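Local coordinates for TsrE (Streptomyces laurentii, PDB 7CWW), which probably catalyses the cyclisation that builds the central nitrogen heterocycle of the thiopeptide antibiotic thiostrepton, at residues L22-A27 and L75-P80; F43-N48 and N111-T116; D122-T127 and A132-V137. All coordinates share one frame; numbering follows the deposited sequence.

Overall arrangement
Contact 1 is on the surface, contact 3 is partly buried and contact 2 is buried. The chemistry of contact 2 across its two segments is apolar and aromatic. Contact 1, its centre about 27 Å from the centre of the chain, is a small contact around one histidine. Contact 3 is the most polar across its interface, with an arginine gripping a threonine. Contacts 2 and 3 both use helix 106-127. Contact 1 joins them through helix 15-35: Leu22 CD2 lies 3.6 Å from Tyr44 CZ of contact 2, and Leu23 O is probably hydrogen-bonded to Arg125 NH1 of contact 3. Leu124 CD1 also packs on Tyr44 OH.

Contact 1: L22-A27 and L75-P80; sequences LLDVAA and LAHVGP
Val25 of helix 15-35 lies against the imidazole of His77, near the C-terminal end of helix 65-78. This is a helix-helix contact in the alpha+beta part of the chain, where the order is strand, helix, two strands, helix. The strands form a three-stranded antiparallel sheet.

The tight part is one methyl on one ring. Val25 CG2 sits over a face of the imidazole, 3.5 Å from His77 CG, and also touches His77 CB at 3.6 Å. The ring reaches across because its CG is anti to the backbone N (chi1 -168°). One turn earlier in helix 15-35, Asp20 and Leu21 also touch His77.

The loose part lies at the outer end of the ring. Asp24 and His77 are both exposed, and Asp24 comes to the ring obliquely, with CB 3.8 Å from His77 NE2. Its carboxylate is turned 57° from the ring plane and forms a salt bridge with Arg128 instead. The first helix is locally widened here. Ala27 N bonds to Leu22 O at 2.9 Å, in a pi-type turn. Beyond the histidine Gly79 leaves the helical backbone angles with a positive phi, and its N bonds to Leu75 O at 3.1 Å.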
loop_
_atom_site.group_PDB
_atom_site.type_symbol
_atom_site.label_atom_id
_atom_site.label_comp_id
_atom_site.label_asym_id
_atom_site.label_seq_id
_atom_site.Cartn_x
_atom_site.Cartn_y
_atom_site.Cartn_z
ATOM N N LEU A 22 -19.993 1.281 -4.071
ATOM C CA LEU A 22 -19.179 2.483 -3.956
ATOM C C LEU A 22 -19.380 3.401 -5.157
ATOM O O LEU A 22 -19.643 4.602 -4.999
ATOM C CB LEU A 22 -17.717 2.067 -3.810
ATOM C CG LEU A 22 -16.634 3.076 -3.467
ATOM C CD1 LEU A 22 -17.007 3.924 -2.259
ATOM C CD2 LEU A 22 -15.371 2.282 -3.186
ATOM N N LEU A 23 -19.269 2.854 -6.370
ATOM C CA LEU A 23 -19.330 3.692 -7.565
ATOM C C LEU A 23 -20.748 4.130 -7.899
ATOM O O LEU A 23 -20.940 5.228 -8.435
ATOM C CB LEU A 23 -18.738 2.958 -8.767
ATOM C CG LEU A 23 -17.287 2.501 -8.617
ATOM C CD1 LEU A 23 -16.838 1.735 -9.862
ATOM C CD2 LEU A 23 -16.410 3.702 -8.372
ATOM N N ASP A 24 -21.744 3.293 -7.616
ATOM C CA ASP A 24 -23.100 3.558 -8.080
ATOM C C ASP A 24 -24.035 4.099 -7.006
ATOM O O ASP A 24 -25.049 4.706 -7.354
ATOM C CB ASP A 24 -23.707 2.284 -8.680
ATOM C CG ASP A 24 -22.911 1.777 -9.877
ATOM O OD1 ASP A 24 -22.158 2.582 -10.481
ATOM O OD2 ASP A 24 -23.036 0.581 -10.211
ATOM N N VAL A 25 -23.729 3.902 -5.724
ATOM C CA VAL A 25 -24.630 4.313 -4.650
ATOM C C VAL A 25 -23.920 5.271 -3.696
ATOM O O VAL A 25 -24.375 6.398 -3.475
ATOM C CB VAL A 25 -25.167 3.078 -3.891
ATOM C CG1 VAL A 25 -26.098 3.490 -2.747
ATOM C CG2 VAL A 25 -25.881 2.140 -4.841
ATOM N N ALA A 26 -22.793 4.834 -3.126
ATOM C CA ALA A 26 -22.228 5.535 -1.978
ATOM C C ALA A 26 -21.526 6.828 -2.382
ATOM O O ALA A 26 -21.796 7.889 -1.807
ATOM C CB ALA A 26 -21.272 4.612 -1.210
ATOM N N ALA A 27 -20.603 6.768 -3.349
ATOM C CA ALA A 27 -19.919 7.992 -3.764
ATOM C C ALA A 27 -20.878 9.058 -4.288
ATOM O O ALA A 27 -20.737 10.226 -3.887
ATOM C CB ALA A 27 -18.827 7.669 -4.791
ATOM N N LEU A 75 -29.574 -1.190 0.339
ATOM C CA LEU A 75 -30.549 -2.277 0.251
ATOM C C LEU A 75 -31.294 -2.268 -1.079
ATOM O O LEU A 75 -31.560 -3.330 -1.652
ATOM C CB LEU A 75 -31.548 -2.196 1.409
ATOM C CG LEU A 75 -30.952 -2.347 2.810
ATOM C CD1 LEU A 75 -32.080 -2.387 3.850
ATOM C CD2 LEU A 75 -30.070 -3.591 2.905
ATOM N N ALA A 76 -31.669 -1.082 -1.579
ATOM C CA ALA A 76 -32.377 -1.029 -2.856
ATOM C C ALA A 76 -31.495 -1.525 -3.997
ATOM O O ALA A 76 -31.975 -2.196 -4.917
ATOM C CB ALA A 76 -32.863 0.396 -3.136
ATOM N N HIS A 77 -30.203 -1.210 -3.949
ATOM C CA HIS A 77 -29.310 -1.564 -5.045
ATOM C C HIS A 77 -29.072 -3.068 -5.100
ATOM O O HIS A 77 -29.197 -3.687 -6.163
ATOM C CB HIS A 77 -27.985 -0.818 -4.894
ATOM C CG HIS A 77 -27.104 -0.897 -6.101
ATOM N ND1 HIS A 77 -26.051 -1.781 -6.198
ATOM C CD2 HIS A 77 -27.113 -0.193 -7.258
ATOM C CE1 HIS A 77 -25.448 -1.618 -7.363
ATOM N NE2 HIS A 77 -26.074 -0.661 -8.025
ATOM N N VAL A 78 -28.720 -3.673 -3.965
ATOM C CA VAL A 78 -28.417 -5.102 -3.948
ATOM C C VAL A 78 -29.659 -5.942 -4.214
ATOM O O VAL A 78 -29.563 -7.045 -4.764
ATOM C CB VAL A 78 -27.758 -5.473 -2.611
ATOM C CG1 VAL A 78 -26.472 -4.707 -2.440
ATOM C CG2 VAL A 78 -28.685 -5.103 -1.495
ATOM N N GLY A 79 -30.836 -5.445 -3.844
ATOM C CA GLY A 79 -32.060 -6.185 -4.031
ATOM C C GLY A 79 -32.416 -6.998 -2.805
ATOM O O GLY A 79 -31.651 -7.076 -1.841
ATOM N N PRO A 80 -33.594 -7.632 -2.820
ATOM C CA PRO A 80 -34.024 -8.424 -1.658
ATOM C C PRO A 80 -33.202 -9.682 -1.427
ATOM O O PRO A 80 -33.496 -10.423 -0.481
ATOM C CB PRO A 80 -35.485 -8.779 -1.993
ATOM C CG PRO A 80 -35.863 -7.899 -3.152
ATOM C CD PRO A 80 -34.596 -7.647 -3.896
#

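Contact 2: F43-N48 and N111-T116; sequences FYLREN and NFWTET
Phe112 O, one residue before the Trp113 that meets Phe43 and Leu45, is gripped twice. Thr116 OG1 donates to Phe112 O at 2.8 Å. Thr116 N donates to the same oxygen from the opposite face of its carbonyl plane. The helix backbone beside the contact is thus doubly tied.

Segment 43-48 of edge strand 39-49 crosses segment 111-116 of helix 106-127 at 101° and turns Phe43 and Leu45 toward it. Leu45 CD2 stands over the centre of the six-membered ring of Trp113, 3.8 Å from its centroid, in a CH-pi contact. The Phe43 ring comes in obliquely beside it, its plane 40° from that of the indole. With CG between the backbone N and the carbonyl carbon, chi1 67°, this ring lies beside Trp113 CB and CE3. Phe43 CE2 touches Trp113 CE3 at 3.5 Å, and Trp113 CB lies off-centre over the phenyl face. Phe43 CD1 also meets Thr114 OG1 at 3.6 Å, but that hydroxyl bonds to Glu110 O. Beyond the contact, Trp322 meets the indole edge-to-face, and a bound polyether lies about 8 Å from the Trp113 side chain.

Sheet and helix are therefore joined here by apolar and aromatic packing, while the threonine hydroxyls are satisfied within the helix.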
loop_
_atom_site.group_PDB
_atom_site.type_symbol
_atom_site.label_atom_id
_atom_site.label_comp_id
_atom_site.label_asym_id
_atom_site.label_seq_id
_atom_site.Cartn_x
_atom_site.Cartn_y
_atom_site.Cartn_z
ATOM N N PHE A 43 -14.431 9.509 3.417
ATOM C CA PHE A 43 -13.526 8.584 2.749
ATOM C C PHE A 43 -14.058 7.178 2.940
ATOM O O PHE A 43 -15.055 6.956 3.636
ATOM C CB PHE A 43 -12.064 8.716 3.236
ATOM C CG PHE A 43 -11.816 8.286 4.686
ATOM C CD1 PHE A 43 -11.850 9.222 5.720
ATOM C CD2 PHE A 43 -11.476 6.976 4.995
ATOM C CE1 PHE A 43 -11.587 8.856 7.038
ATOM C CE2 PHE A 43 -11.220 6.592 6.318
ATOM C CZ PHE A 43 -11.267 7.542 7.339
ATOM N N TYR A 44 -13.422 6.222 2.264
ATOM C CA TYR A 44 -13.814 4.825 2.412
ATOM C C TYR A 44 -12.573 3.979 2.636
ATOM O O TYR A 44 -11.466 4.357 2.245
ATOM C CB TYR A 44 -14.598 4.285 1.184
ATOM C CG TYR A 44 -13.715 3.913 0.001
ATOM C CD1 TYR A 44 -13.183 2.629 -0.128
ATOM C CD2 TYR A 44 -13.423 4.851 -0.997
ATOM C CE1 TYR A 44 -12.353 2.291 -1.216
ATOM C CE2 TYR A 44 -12.611 4.516 -2.100
ATOM C CZ TYR A 44 -12.084 3.240 -2.199
ATOM O OH TYR A 44 -11.280 2.898 -3.270
ATOM N N LEU A 45 -12.770 2.846 3.308
ATOM C CA LEU A 45 -11.770 1.795 3.399
ATOM C C LEU A 45 -12.443 0.490 3.019
ATOM O O LEU A 45 -13.669 0.369 3.063
ATOM C CB LEU A 45 -11.153 1.665 4.818
ATOM C CG LEU A 45 -10.382 2.874 5.365
ATOM C CD1 LEU A 45 -9.924 2.639 6.823
ATOM C CD2 LEU A 45 -9.178 3.252 4.450
ATOM N N ARG A 46 -11.637 -0.488 2.635
ATOM C CA ARG A 46 -12.144 -1.834 2.415
ATOM C C ARG A 46 -11.319 -2.770 3.276
ATOM O O ARG A 46 -10.085 -2.758 3.207
ATOM C CB ARG A 46 -12.085 -2.218 0.944
ATOM C CG ARG A 46 -13.019 -1.332 0.107
ATOM C CD ARG A 46 -12.674 -1.385 -1.352
ATOM N NE ARG A 46 -13.288 -2.530 -2.014
ATOM C CZ ARG A 46 -13.021 -2.884 -3.266
ATOM N NH1 ARG A 46 -13.617 -3.939 -3.810
ATOM N NH2 ARG A 46 -12.168 -2.173 -3.976
ATOM N N GLU A 47 -11.998 -3.521 4.140
ATOM C CA GLU A 47 -11.314 -4.320 5.142
ATOM C C GLU A 47 -12.017 -5.671 5.218
ATOM O O GLU A 47 -12.936 -5.954 4.442
ATOM C CB GLU A 47 -11.290 -3.586 6.491
ATOM C CG GLU A 47 -10.797 -2.148 6.429
ATOM C CD GLU A 47 -10.697 -1.520 7.810
ATOM O OE1 GLU A 47 -9.760 -1.886 8.559
ATOM O OE2 GLU A 47 -11.556 -0.674 8.144
ATOM N N ASN A 48 -11.620 -6.493 6.185
ATOM C CA ASN A 48 -12.154 -7.846 6.290
ATOM C C ASN A 48 -12.129 -8.264 7.750
ATOM O O ASN A 48 -11.138 -8.026 8.441
ATOM C CB ASN A 48 -11.327 -8.814 5.433
ATOM C CG ASN A 48 -11.943 -10.198 5.330
ATOM O OD1 ASN A 48 -12.813 -10.574 6.117
ATOM N ND2 ASN A 48 -11.479 -10.969 4.351
ATOM N N ASN A 111 -6.815 12.590 6.456
ATOM C CA ASN A 111 -6.670 13.624 5.435
ATOM C C ASN A 111 -6.239 13.016 4.113
ATOM O O ASN A 111 -6.782 13.353 3.053
ATOM C CB ASN A 111 -5.643 14.674 5.872
ATOM C CG ASN A 111 -6.226 15.728 6.791
ATOM O OD1 ASN A 111 -7.439 15.898 6.874
ATOM N ND2 ASN A 111 -5.356 16.456 7.471
ATOM N N PHE A 112 -5.228 12.146 4.155
ATOM C CA PHE A 112 -4.723 11.542 2.924
ATOM C C PHE A 112 -5.808 10.716 2.236
ATOM O O PHE A 112 -6.008 10.815 1.019
ATOM C CB PHE A 112 -3.498 10.675 3.229
ATOM C CG PHE A 112 -2.822 10.148 1.995
ATOM C CD1 PHE A 112 -2.047 10.996 1.201
ATOM C CD2 PHE A 112 -3.004 8.824 1.602
ATOM C CE1 PHE A 112 -1.448 10.529 0.046
ATOM C CE2 PHE A 112 -2.397 8.334 0.438
ATOM C CZ PHE A 112 -1.620 9.189 -0.338
ATOM N N TRP A 113 -6.511 9.882 3.005
ATOM C CA TRP A 113 -7.565 9.043 2.440
ATOM C C TRP A 113 -8.682 9.887 1.830
ATOM O O TRP A 113 -9.183 9.574 0.746
ATOM C CB TRP A 113 -8.122 8.115 3.525
ATOM C CG TRP A 113 -7.177 6.982 3.897
ATOM C CD1 TRP A 113 -6.246 6.388 3.085
ATOM C CD2 TRP A 113 -7.061 6.337 5.175
ATOM N NE1 TRP A 113 -5.572 5.405 3.778
ATOM C CE2 TRP A 113 -6.057 5.352 5.060
ATOM C CE3 TRP A 113 -7.725 6.485 6.395
ATOM C CZ2 TRP A 113 -5.698 4.524 6.126
ATOM C CZ3 TRP A 113 -7.361 5.674 7.454
ATOM C CH2 TRP A 113 -6.364 4.694 7.312
ATOM N N THR A 114 -9.091 10.958 2.523
ATOM C CA THR A 114 -10.118 11.851 1.990
ATOM C C THR A 114 -9.661 12.465 0.672
ATOM O O THR A 114 -10.393 12.462 -0.324
ATOM C CB THR A 114 -10.427 12.952 3.016
ATOM O OG1 THR A 114 -10.863 12.357 4.243
ATOM C CG2 THR A 114 -11.506 13.929 2.512
ATOM N N GLU A 115 -8.433 12.984 0.641
ATOM C CA GLU A 115 -7.990 13.684 -0.557
ATOM C C GLU A 115 -7.718 12.745 -1.719
ATOM O O GLU A 115 -7.748 13.193 -2.869
ATOM C CB GLU A 115 -6.745 14.510 -0.238
ATOM C CG GLU A 115 -7.037 15.615 0.762
ATOM C CD GLU A 115 -5.920 16.632 0.852
ATOM O OE1 GLU A 115 -4.732 16.236 0.746
ATOM O OE2 GLU A 115 -6.235 17.823 1.044
ATOM N N THR A 116 -7.436 11.466 -1.460
ATOM C CA THR A 116 -7.206 10.509 -2.536
ATOM C C THR A 116 -8.429 9.662 -2.848
ATOM O O THR A 116 -8.337 8.755 -3.677
ATOM C CB THR A 116 -6.022 9.589 -2.205
ATOM O OG1 THR A 116 -6.268 8.913 -0.966
ATOM C CG2 THR A 116 -4.736 10.391 -2.092
#

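Contact 3: D122-T127 and A132-V137; sequences DTLRAT and ALRLAV
Thr127 OG1 and Arg134 NE meet at 2.7 Å in a nearly straight hydrogen bond, with an N-H...O angle of 174°. The hydroxyl oxygen lies in the guanidinium plane, at its edge. Arg134 NH2 adds two weak bonds, to the same Thr127 OG1 and to Leu124 O. Above one face of the guanidinium sits Leu124 CD2, 3.6 Å from Arg134 CZ and over the centre of the group. The guanidinium is thus held at its edge and covered on a face.

An apolar row lies beside these hydrogen bonds. Thr127 CG2 touches Leu133 CG at 3.8 Å, and Thr123 CG2 meets Val137 CG1 at the same distance.

The next shell sets the two partners. Thr127 OG1 gives its own proton to Thr123 O, at 2.8 Å, which fixes the turn of the hydroxyl. The arginine chain bends at its third torsion (-72°), which brings NE round to that oxygen. Arg134 NH1 is salt-bridged to Glu19 of helix 15-35, and Phe329 packs on the arginine. At the start of the second helix, Asn130 OD1 takes a bond from Leu133 N.

The two segments form a helical hairpin, their axes at 142°, closed by a short loop. Its chemistry implies that a charged arginine, probably balanced by Glu19, links the hairpin to helix 15-35.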
loop_
_atom_site.group_PDB
_atom_site.type_symbol
_atom_site.label_atom_id
_atom_site.label_comp_id
_atom_site.label_asym_id
_atom_site.label_seq_id
_atom_site.Cartn_x
_atom_site.Cartn_y
_atom_site.Cartn_z
ATOM N N ASP A 122 -11.862 7.198 -9.376
ATOM C CA ASP A 122 -11.563 7.329 -10.799
ATOM C C ASP A 122 -10.809 6.112 -11.306
ATOM O O ASP A 122 -11.035 5.654 -12.433
ATOM C CB ASP A 122 -10.737 8.591 -11.045
ATOM C CG ASP A 122 -11.562 9.858 -10.950
ATOM O OD1 ASP A 122 -12.809 9.755 -10.861
ATOM O OD2 ASP A 122 -10.953 10.951 -10.944
ATOM N N THR A 123 -9.898 5.587 -10.483
ATOM C CA THR A 123 -9.132 4.400 -10.844
ATOM C C THR A 123 -10.046 3.192 -11.011
ATOM O O THR A 123 -9.969 2.477 -12.019
ATOM C CB THR A 123 -8.062 4.138 -9.774
ATOM O OG1 THR A 123 -7.185 5.274 -9.675
ATOM C CG2 THR A 123 -7.258 2.897 -10.094
ATOM N N LEU A 124 -10.925 2.958 -10.029
ATOM C CA LEU A 124 -11.917 1.888 -10.140
ATOM C C LEU A 124 -12.802 2.069 -11.373
ATOM O O LEU A 124 -13.046 1.112 -12.118
ATOM C CB LEU A 124 -12.771 1.833 -8.872
ATOM C CG LEU A 124 -11.947 1.504 -7.619
ATOM C CD1 LEU A 124 -12.822 1.555 -6.381
ATOM C CD2 LEU A 124 -11.270 0.134 -7.765
ATOM N N ARG A 125 -13.307 3.288 -11.600
ATOM C CA ARG A 125 -14.199 3.506 -12.736
ATOM C C ARG A 125 -13.489 3.241 -14.055
ATOM O O ARG A 125 -14.078 2.676 -14.985
ATOM C CB ARG A 125 -14.748 4.934 -12.728
ATOM C CG ARG A 125 -15.728 5.222 -11.623
ATOM C CD ARG A 125 -16.500 6.518 -11.878
ATOM N NE ARG A 125 -17.639 6.617 -10.970
ATOM C CZ ARG A 125 -17.664 7.395 -9.896
ATOM N NH1 ARG A 125 -18.744 7.421 -9.123
ATOM N NH2 ARG A 125 -16.613 8.155 -9.604
ATOM N N ALA A 126 -12.229 3.664 -14.162
ATOM C CA ALA A 126 -11.494 3.508 -15.413
ATOM C C ALA A 126 -11.154 2.058 -15.711
ATOM O O ALA A 126 -10.878 1.722 -16.865
ATOM C CB ALA A 126 -10.203 4.328 -15.378
ATOM N N THR A 127 -11.149 1.197 -14.699
ATOM C CA THR A 127 -10.736 -0.185 -14.874
ATOM C C THR A 127 -11.845 -1.154 -14.512
ATOM O O THR A 127 -11.588 -2.358 -14.402
ATOM C CB THR A 127 -9.486 -0.475 -14.041
ATOM O OG1 THR A 127 -9.763 -0.233 -12.655
ATOM C CG2 THR A 127 -8.335 0.418 -14.493
ATOM N N ALA A 132 -6.951 -7.000 -15.780
ATOM C CA ALA A 132 -5.616 -6.786 -16.339
ATOM C C ALA A 132 -5.260 -5.305 -16.387
ATOM O O ALA A 132 -4.116 -4.924 -16.113
ATOM C CB ALA A 132 -5.525 -7.396 -17.741
ATOM N N LEU A 133 -6.217 -4.455 -16.753
ATOM C CA LEU A 133 -5.938 -3.025 -16.757
ATOM C C LEU A 133 -5.702 -2.517 -15.338
ATOM O O LEU A 133 -4.805 -1.700 -15.106
ATOM C CB LEU A 133 -7.080 -2.266 -17.435
ATOM C CG LEU A 133 -6.850 -0.790 -17.767
ATOM C CD1 LEU A 133 -5.547 -0.578 -18.556
ATOM C CD2 LEU A 133 -8.044 -0.215 -18.524
ATOM N N ARG A 134 -6.473 -3.013 -14.365
ATOM C CA ARG A 134 -6.266 -2.547 -12.997
ATOM C C ARG A 134 -4.931 -3.031 -12.433
ATOM O O ARG A 134 -4.291 -2.315 -11.657
ATOM C CB ARG A 134 -7.422 -2.991 -12.104
ATOM C CG ARG A 134 -7.483 -2.252 -10.770
ATOM C CD ARG A 134 -8.768 -2.641 -10.017
ATOM N NE ARG A 134 -9.959 -2.067 -10.638
ATOM C CZ ARG A 134 -11.212 -2.396 -10.318
ATOM N NH1 ARG A 134 -11.442 -3.316 -9.396
ATOM N NH2 ARG A 134 -12.237 -1.810 -10.929
ATOM N N LEU A 135 -4.487 -4.228 -12.821
ATOM C CA LEU A 135 -3.155 -4.675 -12.427
ATOM C C LEU A 135 -2.073 -3.797 -13.051
ATOM O O LEU A 135 -1.081 -3.465 -12.395
ATOM C CB LEU A 135 -2.965 -6.131 -12.839
ATOM C CG LEU A 135 -3.710 -7.139 -11.963
ATOM C CD1 LEU A 135 -3.779 -8.486 -12.664
ATOM C CD2 LEU A 135 -3.036 -7.267 -10.594
ATOM N N ALA A 136 -2.248 -3.413 -14.321
ATOM C CA ALA A 136 -1.277 -2.540 -14.972
ATOM C C ALA A 136 -1.234 -1.176 -14.300
ATOM O O ALA A 136 -0.155 -0.593 -14.118
ATOM C CB ALA A 136 -1.609 -2.396 -16.460
ATOM N N VAL A 137 -2.398 -0.651 -13.926
ATOM C CA VAL A 137 -2.442 0.624 -13.216
ATOM C C VAL A 137 -1.696 0.519 -11.896
ATOM O O VAL A 137 -0.929 1.418 -11.527
ATOM C CB VAL A 137 -3.904 1.070 -13.028
ATOM C CG1 VAL A 137 -4.002 2.142 -11.968
ATOM C CG2 VAL A 137 -4.454 1.587 -14.352
#